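Local structure of StiE protein (6ECX) at residues A[98-104]-A[127-132]; A[110-115]-A[139-143]; A[40-44]-A[67-71]; A[12-16]-A[193-197]. The protein uses S-adenosylmethionine as methyl donor in its O-methyltransferase domain, the part present here, within a multifunctional polyketide synthase that probably helps to build a polyketide antibiotic. All blocks are in the same frame, centred on the assembly; numbering follows the deposited sequence. Where two conformers were deposited one is given.

Contact 1 (A[98-104]-A[127-132]). With SAM (S-adenosylmethionine), chain B.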
loop_
_atom_site.group_PDB
_atom_site.type_symbol
_atom_site.label_atom_id
_atom_site.label_comp_id
_atom_site.label_asym_id
_atom_site.label_seq_id
_atom_site.Cartn_x
_atom_site.Cartn_y
_atom_site.Cartn_z
ATOM N N GLY A 98 -4.159 -1.005 -8.939
ATOM C CA GLY A 98 -3.433 0.024 -9.678
ATOM C C GLY A 98 -3.196 -0.348 -11.136
ATOM O O GLY A 98 -4.129 -0.676 -11.880
ATOM N N HIS A 99 -1.929 -0.283 -11.560
ATOM C CA HIS A 99 -1.516 -0.658 -12.911
ATOM C C HIS A 99 -1.037 -2.102 -12.997
ATOM O O HIS A 99 -0.439 -2.486 -14.009
ATOM C CB HIS A 99 -0.413 0.279 -13.414
ATOM C CG HIS A 99 -0.861 1.697 -13.595
ATOM N ND1 HIS A 99 -2.124 2.027 -14.033
ATOM C CD2 HIS A 99 -0.215 2.870 -13.390
ATOM C CE1 HIS A 99 -2.238 3.342 -14.093
ATOM N NE2 HIS A 99 -1.093 3.877 -13.707
ATOM N N GLY A 100 -1.271 -2.899 -11.954
ATOM C CA GLY A 100 -1.029 -4.327 -11.998
ATOM C C GLY A 100 0.401 -4.770 -11.787
ATOM O O GLY A 100 0.671 -5.978 -11.896
ATOM N N SER A 101 1.314 -3.855 -11.450
ATOM C CA SER A 101 2.731 -4.213 -11.323
ATOM C C SER A 101 2.961 -5.293 -10.260
ATOM O O SER A 101 3.719 -6.249 -10.479
ATOM C CB SER A 101 3.550 -2.961 -11.005
ATOM O OG SER A 101 3.413 -2.006 -12.045
ATOM N N ASP A 102 2.322 -5.152 -9.098
ATOM C CA ASP A 102 2.516 -6.130 -8.025
ATOM C C ASP A 102 2.040 -7.518 -8.442
ATOM O O ASP A 102 2.738 -8.518 -8.222
ATOM C CB ASP A 102 1.794 -5.659 -6.771
ATOM C CG ASP A 102 2.494 -4.489 -6.109
ATOM O OD1 ASP A 102 3.705 -4.607 -5.818
ATOM O OD2 ASP A 102 1.841 -3.451 -5.880
ATOM N N LEU A 103 0.867 -7.601 -9.082
ATOM C CA LEU A 103 0.373 -8.895 -9.556
ATOM C C LEU A 103 1.265 -9.470 -10.638
ATOM O O LEU A 103 1.530 -10.677 -10.661
ATOM C CB LEU A 103 -1.048 -8.762 -10.095
ATOM C CG LEU A 103 -2.137 -8.444 -9.071
ATOM C CD1 LEU A 103 -3.464 -8.209 -9.770
ATOM C CD2 LEU A 103 -2.243 -9.566 -8.063
ATOM N N ILE A 104 1.709 -8.624 -11.569
ATOM C CA ILE A 104 2.524 -9.111 -12.678
ATOM C C ILE A 104 3.880 -9.613 -12.174
ATOM O O ILE A 104 4.368 -10.670 -12.600
ATOM C CB ILE A 104 2.680 -7.999 -13.725
ATOM C CG1 ILE A 104 1.351 -7.805 -14.493
ATOM C CG2 ILE A 104 3.871 -8.294 -14.634
ATOM C CD1 ILE A 104 1.331 -6.570 -15.372
ATOM N N VAL A 127 -5.640 -1.039 -18.613
ATOM C CA VAL A 127 -4.183 -1.116 -18.590
ATOM C C VAL A 127 -3.733 -2.448 -17.999
ATOM O O VAL A 127 -2.913 -3.162 -18.590
ATOM C CB VAL A 127 -3.593 0.072 -17.813
ATOM C CG1 VAL A 127 -2.092 -0.110 -17.604
ATOM C CG2 VAL A 127 -3.898 1.380 -18.542
ATOM N N CYS A 128 -4.241 -2.789 -16.813
ATOM C CA CYS A 128 -3.883 -4.062 -16.192
ATOM C C CYS A 128 -4.063 -5.226 -17.160
ATOM O O CYS A 128 -3.145 -6.027 -17.353
ATOM C CB CYS A 128 -4.721 -4.286 -14.942
ATOM S SG CYS A 128 -4.221 -3.222 -13.572
ATOM N N LYS A 129 -5.240 -5.324 -17.790
ATOM C CA LYS A 129 -5.493 -6.438 -18.697
ATOM C C LYS A 129 -4.491 -6.458 -19.841
ATOM O O LYS A 129 -4.010 -7.530 -20.235
ATOM C CB LYS A 129 -6.923 -6.370 -19.234
ATOM C CG LYS A 129 -7.983 -6.653 -18.166
ATOM C CD LYS A 129 -9.393 -6.550 -18.740
ATOM C CE LYS A 129 -10.433 -7.001 -17.729
ATOM N NZ LYS A 129 -11.824 -6.816 -18.247
ATOM N N GLN A 130 -4.154 -5.291 -20.384
ATOM C CA GLN A 130 -3.231 -5.269 -21.512
ATOM C C GLN A 130 -1.838 -5.698 -21.073
ATOM O O GLN A 130 -1.200 -6.542 -21.718
ATOM C CB GLN A 130 -3.199 -3.880 -22.146
ATOM C CG GLN A 130 -2.075 -3.682 -23.156
ATOM C CD GLN A 130 -0.767 -3.249 -22.507
ATOM O OE1 GLN A 130 0.298 -3.800 -22.792
ATOM N NE2 GLN A 130 -0.847 -2.263 -21.625
ATOM N N ARG A 131 -1.346 -5.113 -19.979
ATOM C CA ARG A 131 -0.016 -5.459 -19.487
ATOM C C ARG A 131 0.060 -6.929 -19.089
ATOM O O ARG A 131 1.092 -7.576 -19.297
ATOM C CB ARG A 131 0.359 -4.571 -18.303
ATOM C CG ARG A 131 0.521 -3.066 -18.629
ATOM C CD ARG A 131 0.937 -2.304 -17.350
ATOM N NE ARG A 131 2.330 -2.573 -16.971
ATOM C CZ ARG A 131 2.779 -2.672 -15.718
ATOM N NH1 ARG A 131 1.951 -2.546 -14.686
ATOM N NH2 ARG A 131 4.066 -2.917 -15.496
ATOM N N VAL A 132 -1.019 -7.479 -18.519
ATOM C CA VAL A 132 -1.011 -8.898 -18.149
ATOM C C VAL A 132 -0.845 -9.765 -19.391
ATOM O O VAL A 132 -0.035 -10.706 -19.416
ATOM C CB VAL A 132 -2.285 -9.272 -17.365
ATOM C CG1 VAL A 132 -2.490 -10.806 -17.370
ATOM C CG2 VAL A 132 -2.203 -8.755 -15.943
HETATM N N SAM B . -1.715 -1.002 -4.969
HETATM C CA SAM B . -1.309 -0.295 -6.177
HETATM C C SAM B . 0.161 0.096 -6.109
HETATM O O SAM B . 0.748 0.023 -5.033
HETATM O OXT SAM B . 0.791 0.479 -7.099
HETATM C CB SAM B . -2.176 0.936 -6.378
HETATM C CG SAM B . -2.286 1.840 -5.157
HETATM S SD SAM B . -3.168 3.365 -5.589
HETATM C CE SAM B . -2.392 4.542 -4.451
HETATM C "C5'" SAM B . -4.830 3.061 -4.936
HETATM C "C4'" SAM B . -5.600 2.013 -5.743
HETATM O "O4'" SAM B . -6.767 1.563 -5.071
HETATM C "C3'" SAM B . -6.077 2.473 -7.117
HETATM O "O3'" SAM B . -5.749 1.425 -8.012
HETATM C "C2'" SAM B . -7.594 2.557 -6.996
HETATM O "O2'" SAM B . -8.291 2.277 -8.194
HETATM C "C1'" SAM B . -7.853 1.460 -5.973
HETATM N N9 SAM B . -9.126 1.553 -5.231
HETATM C C8 SAM B . -9.554 2.618 -4.477
HETATM N N7 SAM B . -10.753 2.298 -3.924
HETATM C C5 SAM B . -11.104 1.053 -4.319
HETATM C C6 SAM B . -12.202 0.255 -4.057
HETATM N N6 SAM B . -13.192 0.686 -3.276
HETATM N N1 SAM B . -12.282 -1.013 -4.610
HETATM C C2 SAM B . -11.269 -1.487 -5.411
HETATM N N3 SAM B . -10.177 -0.683 -5.662
HETATM C C4 SAM B . -10.088 0.567 -5.137
#

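Contact 2 (A[110-115]-A[139-143])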
loop_
_atom_site.group_PDB
_atom_site.type_symbol
_atom_site.label_atom_id
_atom_site.label_comp_id
_atom_site.label_asym_id
_atom_site.label_seq_id
_atom_site.Cartn_x
_atom_site.Cartn_y
_atom_site.Cartn_z
ATOM N N ASN A 110 6.729 -16.352 -9.935
ATOM C CA ASN A 110 6.191 -17.540 -9.259
ATOM C C ASN A 110 5.130 -18.149 -10.167
ATOM O O ASN A 110 3.955 -17.774 -10.096
ATOM C CB ASN A 110 5.616 -17.186 -7.896
ATOM C CG ASN A 110 6.563 -16.344 -7.069
ATOM O OD1 ASN A 110 7.381 -16.879 -6.327
ATOM N ND2 ASN A 110 6.462 -15.018 -7.200
ATOM N N GLU A 111 5.540 -19.101 -10.998
ATOM C CA GLU A 111 4.666 -19.558 -12.070
ATOM C C GLU A 111 3.456 -20.325 -11.563
ATOM O O GLU A 111 2.484 -20.464 -12.305
ATOM C CB GLU A 111 5.447 -20.423 -13.057
ATOM C CG GLU A 111 6.514 -19.653 -13.820
ATOM C CD GLU A 111 7.048 -20.416 -15.023
ATOM O OE1 GLU A 111 6.244 -20.767 -15.916
ATOM O OE2 GLU A 111 8.272 -20.664 -15.070
ATOM N N HIS A 112 3.490 -20.829 -10.333
ATOM C CA HIS A 112 2.358 -21.585 -9.824
ATOM C C HIS A 112 1.205 -20.695 -9.358
ATOM O O HIS A 112 0.085 -21.192 -9.202
ATOM C CB HIS A 112 2.806 -22.460 -8.651
ATOM C CG HIS A 112 3.300 -21.672 -7.476
ATOM N ND1 HIS A 112 4.519 -21.024 -7.468
ATOM C CD2 HIS A 112 2.738 -21.428 -6.268
ATOM C CE1 HIS A 112 4.688 -20.419 -6.305
ATOM N NE2 HIS A 112 3.622 -20.647 -5.557
ATOM N N LEU A 113 1.448 -19.406 -9.114
ATOM C CA LEU A 113 0.433 -18.546 -8.502
ATOM C C LEU A 113 -0.718 -18.248 -9.461
ATOM O O LEU A 113 -0.529 -18.131 -10.674
ATOM C CB LEU A 113 1.042 -17.210 -8.054
ATOM C CG LEU A 113 2.109 -17.188 -6.960
ATOM C CD1 LEU A 113 2.583 -15.759 -6.756
ATOM C CD2 LEU A 113 1.559 -17.780 -5.649
ATOM N N LYS A 114 -1.915 -18.108 -8.884
ATOM C CA LYS A 114 -3.102 -17.559 -9.534
ATOM C C LYS A 114 -3.476 -16.278 -8.796
ATOM O O LYS A 114 -3.584 -16.286 -7.567
ATOM C CB LYS A 114 -4.280 -18.539 -9.485
ATOM C CG LYS A 114 -3.989 -19.938 -10.032
ATOM C CD LYS A 114 -4.426 -20.069 -11.498
ATOM C CE LYS A 114 -4.239 -21.485 -12.030
ATOM N NZ LYS A 114 -4.723 -21.619 -13.429
ATOM N N LEU A 115 -3.681 -15.183 -9.530
ATOM C CA LEU A 115 -3.841 -13.877 -8.890
ATOM C C LEU A 115 -4.999 -13.117 -9.518
ATOM O O LEU A 115 -5.155 -13.114 -10.741
ATOM C CB LEU A 115 -2.552 -13.039 -8.998
ATOM C CG LEU A 115 -1.221 -13.752 -8.674
ATOM C CD1 LEU A 115 -0.587 -14.395 -9.924
ATOM C CD2 LEU A 115 -0.266 -12.776 -8.061
ATOM N N ASN A 139 -3.578 -16.345 -18.335
ATOM C CA ASN A 139 -4.163 -17.565 -17.807
ATOM C C ASN A 139 -4.089 -17.638 -16.299
ATOM O O ASN A 139 -4.816 -18.442 -15.703
ATOM C CB ASN A 139 -3.488 -18.787 -18.430
ATOM C CG ASN A 139 -3.544 -18.740 -19.914
ATOM O OD1 ASN A 139 -2.519 -18.756 -20.600
ATOM N ND2 ASN A 139 -4.758 -18.647 -20.438
ATOM N N ARG A 140 -3.246 -16.812 -15.669
ATOM C CA ARG A 140 -3.118 -16.826 -14.228
ATOM C C ARG A 140 -3.556 -15.540 -13.531
ATOM O O ARG A 140 -3.735 -15.570 -12.310
ATOM C CB ARG A 140 -1.672 -17.144 -13.824
ATOM C CG ARG A 140 -1.137 -18.407 -14.514
ATOM C CD ARG A 140 0.082 -18.957 -13.797
ATOM N NE ARG A 140 1.316 -18.365 -14.292
ATOM C CZ ARG A 140 2.101 -17.547 -13.605
ATOM N NH1 ARG A 140 3.200 -17.077 -14.187
ATOM N NH2 ARG A 140 1.797 -17.198 -12.350
ATOM N N ILE A 141 -3.736 -14.427 -14.248
ATOM C CA ILE A 141 -4.117 -13.156 -13.627
ATOM C C ILE A 141 -5.434 -12.683 -14.239
ATOM O O ILE A 141 -5.527 -12.506 -15.460
ATOM C CB ILE A 141 -3.027 -12.089 -13.800
ATOM C CG1 ILE A 141 -1.705 -12.568 -13.209
ATOM C CG2 ILE A 141 -3.437 -10.745 -13.144
ATOM C CD1 ILE A 141 -0.619 -11.526 -13.274
ATOM N N ARG A 142 -6.443 -12.455 -13.397
ATOM C CA ARG A 142 -7.691 -11.841 -13.848
ATOM C C ARG A 142 -7.838 -10.461 -13.218
ATOM O O ARG A 142 -7.499 -10.259 -12.044
ATOM C CB ARG A 142 -8.917 -12.695 -13.508
ATOM C CG ARG A 142 -8.906 -14.109 -14.072
ATOM C CD ARG A 142 -10.133 -14.861 -13.586
ATOM N NE ARG A 142 -10.194 -14.936 -12.125
ATOM C CZ ARG A 142 -11.231 -15.439 -11.465
ATOM N NH1 ARG A 142 -12.272 -15.896 -12.147
ATOM N NH2 ARG A 142 -11.234 -15.505 -10.141
ATOM N N ILE A 143 -8.349 -9.522 -14.008
ATOM C CA ILE A 143 -8.553 -8.136 -13.600
ATOM C C ILE A 143 -10.039 -7.822 -13.676
ATOM O O ILE A 143 -10.711 -8.200 -14.642
ATOM C CB ILE A 143 -7.764 -7.158 -14.495
ATOM C CG1 ILE A 143 -6.280 -7.546 -14.533
ATOM C CG2 ILE A 143 -7.961 -5.722 -14.012
ATOM C CD1 ILE A 143 -5.582 -7.375 -13.168
#

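Contact 3 (A[40-44]-A[67-71])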
loop_
_atom_site.group_PDB
_atom_site.type_symbol
_atom_site.label_atom_id
_atom_site.label_comp_id
_atom_site.label_asym_id
_atom_site.label_seq_id
_atom_site.Cartn_x
_atom_site.Cartn_y
_atom_site.Cartn_z
ATOM N N TRP A 40 5.509 5.056 -3.259
ATOM C CA TRP A 40 6.809 5.689 -3.414
ATOM C C TRP A 40 7.597 5.518 -2.123
ATOM O O TRP A 40 7.090 5.836 -1.041
ATOM C CB TRP A 40 6.611 7.146 -3.831
ATOM C CG TRP A 40 5.852 7.197 -5.152
ATOM C CD1 TRP A 40 6.357 6.910 -6.387
ATOM C CD2 TRP A 40 4.452 7.483 -5.355
ATOM N NE1 TRP A 40 5.379 7.023 -7.345
ATOM C CE2 TRP A 40 4.201 7.374 -6.740
ATOM C CE3 TRP A 40 3.395 7.836 -4.505
ATOM C CZ2 TRP A 40 2.941 7.607 -7.294
ATOM C CZ3 TRP A 40 2.142 8.064 -5.061
ATOM C CH2 TRP A 40 1.929 7.949 -6.440
ATOM N N GLY A 41 8.847 5.046 -2.249
ATOM C CA GLY A 41 9.425 4.134 -1.274
ATOM C C GLY A 41 10.483 4.511 -0.251
ATOM O O GLY A 41 10.563 5.646 0.222
ATOM N N VAL A 42 11.293 3.516 0.111
ATOM C CA VAL A 42 12.124 3.539 1.310
ATOM C C VAL A 42 13.505 4.084 0.959
ATOM O O VAL A 42 14.305 3.415 0.297
ATOM C CB VAL A 42 12.211 2.140 1.943
ATOM C CG1 VAL A 42 13.289 2.071 3.012
ATOM C CG2 VAL A 42 10.860 1.740 2.522
ATOM N N PHE A 43 13.781 5.311 1.389
ATOM C CA PHE A 43 15.125 5.879 1.361
ATOM C C PHE A 43 15.736 5.664 2.741
ATOM O O PHE A 43 15.285 6.262 3.722
ATOM C CB PHE A 43 15.100 7.368 1.010
ATOM C CG PHE A 43 15.086 7.663 -0.475
ATOM C CD1 PHE A 43 14.233 6.993 -1.327
ATOM C CD2 PHE A 43 15.909 8.643 -1.006
ATOM C CE1 PHE A 43 14.215 7.273 -2.686
ATOM C CE2 PHE A 43 15.885 8.928 -2.367
ATOM C CZ PHE A 43 15.043 8.239 -3.203
ATOM N N GLN A 44 16.760 4.806 2.820
ATOM C CA GLN A 44 17.392 4.550 4.111
ATOM C C GLN A 44 17.996 5.829 4.680
ATOM O O GLN A 44 17.980 6.047 5.899
ATOM C CB GLN A 44 18.456 3.454 3.982
ATOM C CG GLN A 44 17.943 2.116 3.444
ATOM C CD GLN A 44 18.074 1.999 1.931
ATOM O OE1 GLN A 44 18.158 3.004 1.222
ATOM N NE2 GLN A 44 18.102 0.764 1.433
ATOM N N GLU A 67 15.929 5.667 -11.487
ATOM C CA GLU A 67 16.275 4.328 -11.030
ATOM C C GLU A 67 16.424 4.277 -9.512
ATOM O O GLU A 67 16.165 3.231 -8.905
ATOM C CB GLU A 67 17.549 3.853 -11.734
ATOM C CG GLU A 67 17.371 3.690 -13.247
ATOM C CD GLU A 67 18.687 3.581 -14.006
ATOM O OE1 GLU A 67 19.756 3.641 -13.361
ATOM O OE2 GLU A 67 18.653 3.439 -15.251
ATOM N N ARG A 68 16.814 5.391 -8.880
ATOM C CA ARG A 68 16.882 5.426 -7.419
ATOM C C ARG A 68 15.495 5.287 -6.804
ATOM O O ARG A 68 15.317 4.573 -5.811
ATOM C CB ARG A 68 17.549 6.716 -6.947
ATOM C CG ARG A 68 17.792 6.798 -5.451
ATOM C CD ARG A 68 18.735 5.702 -4.967
ATOM N NE ARG A 68 18.989 5.808 -3.532
ATOM C CZ ARG A 68 18.326 5.123 -2.608
ATOM N NH1 ARG A 68 17.372 4.275 -2.976
ATOM N NH2 ARG A 68 18.614 5.280 -1.320
ATOM N N LEU A 69 14.499 5.955 -7.389
ATOM C CA LEU A 69 13.131 5.793 -6.910
ATOM C C LEU A 69 12.642 4.358 -7.114
ATOM O O LEU A 69 11.975 3.791 -6.238
ATOM C CB LEU A 69 12.219 6.794 -7.611
ATOM C CG LEU A 69 10.742 6.709 -7.240
ATOM C CD1 LEU A 69 10.551 6.856 -5.738
ATOM C CD2 LEU A 69 9.972 7.783 -8.001
ATOM N N ALA A 70 12.979 3.747 -8.254
ATOM C CA ALA A 70 12.580 2.358 -8.481
ATOM C C ALA A 70 13.201 1.434 -7.441
ATOM O O ALA A 70 12.530 0.533 -6.921
ATOM C CB ALA A 70 12.965 1.916 -9.892
ATOM N N VAL A 71 14.478 1.654 -7.117
ATOM C CA VAL A 71 15.139 0.876 -6.074
ATOM C C VAL A 71 14.377 0.991 -4.761
ATOM O O VAL A 71 14.099 -0.012 -4.089
ATOM C CB VAL A 71 16.601 1.335 -5.918
ATOM C CG1 VAL A 71 17.213 0.776 -4.640
ATOM C CG2 VAL A 71 17.414 0.921 -7.131
HETATM O O HOH W 1 16.222 2.261 -1.555
#

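Contact 4 (A[12-16]-A[193-197])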
loop_
_atom_site.group_PDB
_atom_site.type_symbol
_atom_site.label_atom_id
_atom_site.label_comp_id
_atom_site.label_asym_id
_atom_site.label_seq_id
_atom_site.Cartn_x
_atom_site.Cartn_y
_atom_site.Cartn_z
ATOM N N ILE A 12 -4.772 12.426 7.176
ATOM C CA ILE A 12 -4.751 11.209 6.367
ATOM C C ILE A 12 -5.763 11.299 5.231
ATOM O O ILE A 12 -5.482 10.883 4.099
ATOM C CB ILE A 12 -4.994 9.976 7.261
ATOM C CG1 ILE A 12 -3.778 9.724 8.153
ATOM C CG2 ILE A 12 -5.325 8.738 6.428
ATOM C CD1 ILE A 12 -3.963 8.566 9.102
ATOM N N ALA A 13 -6.945 11.861 5.503
ATOM C CA ALA A 13 -7.990 11.920 4.486
ATOM C C ALA A 13 -7.627 12.852 3.333
ATOM O O ALA A 13 -8.071 12.627 2.202
ATOM C CB ALA A 13 -9.312 12.347 5.123
ATOM N N SER A 14 -6.823 13.891 3.588
ATOM C CA SER A 14 -6.487 14.846 2.532
ATOM C C SER A 14 -5.533 14.249 1.505
ATOM O O SER A 14 -5.593 14.609 0.324
ATOM C CB SER A 14 -5.878 16.111 3.136
ATOM O OG SER A 14 -6.812 16.779 3.962
ATOM N N PHE A 15 -4.644 13.354 1.935
ATOM C CA PHE A 15 -3.717 12.711 1.008
ATOM C C PHE A 15 -4.441 11.734 0.091
ATOM O O PHE A 15 -4.091 11.599 -1.088
ATOM C CB PHE A 15 -2.609 12.010 1.798
ATOM C CG PHE A 15 -1.994 10.829 1.091
ATOM C CD1 PHE A 15 -0.979 11.006 0.166
ATOM C CD2 PHE A 15 -2.410 9.537 1.377
ATOM C CE1 PHE A 15 -0.406 9.919 -0.476
ATOM C CE2 PHE A 15 -1.842 8.449 0.737
ATOM C CZ PHE A 15 -0.836 8.640 -0.188
ATOM N N TYR A 16 -5.455 11.043 0.612
ATOM C CA TYR A 16 -6.174 10.057 -0.184
ATOM C C TYR A 16 -7.147 10.709 -1.161
ATOM O O TYR A 16 -7.432 10.139 -2.220
ATOM C CB TYR A 16 -6.893 9.076 0.745
ATOM C CG TYR A 16 -5.992 7.980 1.282
ATOM C CD1 TYR A 16 -5.217 7.211 0.421
ATOM C CD2 TYR A 16 -5.903 7.724 2.646
ATOM C CE1 TYR A 16 -4.391 6.206 0.898
ATOM C CE2 TYR A 16 -5.070 6.723 3.135
ATOM C CZ TYR A 16 -4.322 5.969 2.252
ATOM O OH TYR A 16 -3.498 4.975 2.718
ATOM N N ASP A 193 -0.329 1.173 4.807
ATOM C CA ASP A 193 -1.335 2.191 5.078
ATOM C C ASP A 193 -0.882 3.039 6.261
ATOM O O ASP A 193 0.195 2.833 6.830
ATOM C CB ASP A 193 -2.714 1.581 5.318
ATOM C CG ASP A 193 -3.811 2.369 4.617
ATOM O OD1 ASP A 193 -3.860 3.594 4.803
ATOM O OD2 ASP A 193 -4.594 1.772 3.856
ATOM N N PHE A 194 -1.711 4.019 6.599
ATOM C CA PHE A 194 -1.390 5.014 7.610
ATOM C C PHE A 194 -2.078 4.713 8.932
ATOM O O PHE A 194 -3.235 4.280 8.963
ATOM C CB PHE A 194 -1.806 6.403 7.146
ATOM C CG PHE A 194 -1.023 6.893 5.985
ATOM C CD1 PHE A 194 0.195 7.532 6.176
ATOM C CD2 PHE A 194 -1.494 6.709 4.696
ATOM C CE1 PHE A 194 0.929 7.982 5.098
ATOM C CE2 PHE A 194 -0.772 7.167 3.609
ATOM C CZ PHE A 194 0.441 7.804 3.807
ATOM N N VAL A 195 -1.361 4.982 10.018
ATOM C CA VAL A 195 -1.892 4.962 11.373
ATOM C C VAL A 195 -1.828 6.392 11.900
ATOM O O VAL A 195 -0.758 7.016 11.887
ATOM C CB VAL A 195 -1.100 4.001 12.275
ATOM C CG1 VAL A 195 -1.549 4.149 13.731
ATOM C CG2 VAL A 195 -1.254 2.545 11.798
ATOM N N ALA A 196 -2.966 6.926 12.338
ATOM C CA ALA A 196 -2.977 8.231 12.989
ATOM C C ALA A 196 -2.644 8.077 14.469
ATOM O O ALA A 196 -3.243 7.253 15.158
ATOM C CB ALA A 196 -4.340 8.900 12.837
ATOM N N ASN A 197 -1.710 8.887 14.964
ATOM C CA ASN A 197 -1.207 8.745 16.324
ATOM C C ASN A 197 -1.807 9.756 17.299
ATOM O O ASN A 197 -1.241 9.967 18.375
ATOM C CB ASN A 197 0.316 8.857 16.328
ATOM C CG ASN A 197 0.976 7.820 15.450
ATOM O OD1 ASN A 197 0.610 6.642 15.480
ATOM N ND2 ASN A 197 1.947 8.251 14.652
#

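Contact 1 (A[98-104]-A[127-132])
Arg131 lays its side chain across the start of helix 101-109, with Ile104 CD1 over one face of its guanidinium and 3.7 Å from Arg131 CB. From there Arg131 NH1 donates a very short hydrogen bond to His99 O (2.5 Å) and another to Ser101 OG (3.1 Å), a hydroxyl that is also hydrogen-bonded to His36 O. Deeper in, Cys128 SG lies against the turn backbone, 3.1 Å from Gly98 O and 3.4 Å from Gly100 N. The CA atoms of Gly100, the N-cap of the helix, and Cys128 are 5.1 Å apart; a CB on Gly100 would crowd that sulphur. Further along, Ile104 CG1 meets Val132 CG2 at 4.0 Å. Gly98, whose positive phi suits glycine and whose CB would collide with the cofactor, gives a weak hydrogen bond from N to SAM O3' (3.0 Å). Helix 122-134 thus buttresses the glycine-rich loop that follows the first strand, the hallmark S-adenosylmethionine-binding turn of Rossmann-like methyltransferases.

Contact 2 (A[110-115]-A[139-143])
This is a parallel strand pairing at the edge of the central sheet, where strand 141-145, outermost on its side within the chain, lies beside strand 114-119. Two backbone hydrogen bonds set the register: Leu115 N donates to Arg140 O (2.8 Å), and Arg142 N donates to Leu115 O (3.0 Å). Leu115 therefore bridges Ile141, and both side chains emerge on the same face, CD1 of Leu115 lying 3.9 Å from CG1 of Ile141. With helix 122-134 as the connection, the two strands form a beta-alpha-beta unit of the Rossmann-like methyltransferase fold; Val132 of that helix packs on Ile141, while Leu103 and Leu106 of helix 101-109 pack on Leu115. Just ahead of the pairing, Asn110 to Leu113 make a type I turn, along which Arg140 reaches back. Arg140 NH2 donates to Leu113 O (3.0 Å), and its NH1 bonds Gly107 O near the end of the preceding helix. Glu111 O lies over one guanidinium face, 3.1 Å from Arg140 NE but too poorly angled for a hydrogen bond.

Contact 3 (A[40-44]-A[67-71])
Trp40 opens the irregular segment 40-44 with its indole beside Leu69 of helix 64-80, Trp40 CD1 lying 4.1 Å from Leu69 CD2, although this tryptophan is poorly ordered. The same leucine also approaches the backbone at the next residue, Leu69 CD1 being 4.3 Å from Gly41 N; the backbones come nearest here, the CA atoms of Gly41 and Leu69 being 6.9 Å apart. Val42 contributes through its carbonyl: a water donates to Val42 O (2.9 Å) and accepts from Arg68 NH1 (2.7 Å). Phe43 then supplies the main platform. The guanidinium of Arg68 lies flat on its ring, planes at 6°, with Arg68 CZ 4.4 Å from the Phe43 ring centroid and almost on the ring normal, a stacked cation-pi pair; the aliphatic part joins in through Arg68 CG, 3.8 Å from Phe43 CZ. At the exposed end, Gln44 OE1 takes a weak hydrogen bond from Arg68 NH2 (3.4 Å). Segment 40-44 follows shortly after Leu38, which binds S-adenosylmethionine, and Cys241 of helix 235-242 touches both Phe43 and Leu69. The charge of Arg68 thus meets a pi face, water and a neutral side chain rather than a carboxylate of segment 40-44.

Contact 4 (A[12-16]-A[193-197])
A very short hydrogen bond, from Tyr16 OH to Asp193 OD1 at 2.5 Å, stands out in an otherwise apolar contact. Asp193 OD1 also accepts from Phe194 N (2.8 Å), and Asp193 OD2 is bound by Gly167 N, so the acid is well satisfied in its buried setting. Phe194 occupies the middle of an aromatic cluster with Phe15 and Tyr16. Its edge is directed at the face of Phe15 in an offset edge-to-face pair, centroids 5.2 Å apart, with Phe15 CE2 and Phe194 CE2 in tight contact at 3.3 Å; Tyr16 CZ lies 3.8 Å from Phe194 CD2. Ile12 completes the apolar surface, its CD1 touching Phe194 CB at 3.6 Å and Ala196 CB at 3.8 Å. Tyr16 comes within about 6 Å of the bound S-adenosylmethionine, nearest atoms. Segment 12-16 of helix 11-19 runs roughly antiparallel to strand segment 193-196 (158°, closest axis approach 10.5 Å); Tyr285 of the adjacent strand 283-292 meets Phe194 edge-to-face, while Val195 points away from segment 12-16 and touches Trp217 of helix 214-222.

In the fold
Contacts 1 and 2 interlock in the methyltransferase domain: their segments alternate along the chain, helix 122-134 connects the two strands of contact 2, and Leu103 and Cys128 of contact 1 pack on Leu115 and Ile143 of contact 2. Contact 4 reaches the same sheet on the other side of the chain's centre, about 31 Å from contact 2 between centres. Contacts 1 and 4 are largely buried, whereas contacts 2 and 3 are partly exposed. An arginine is prominent in three of them, bonded to backbone carbonyls in contacts 1 and 2 but stacked on a ring in contact 3. Contact 4 relies instead on aromatic packing and a tyrosine-aspartate hydrogen bond.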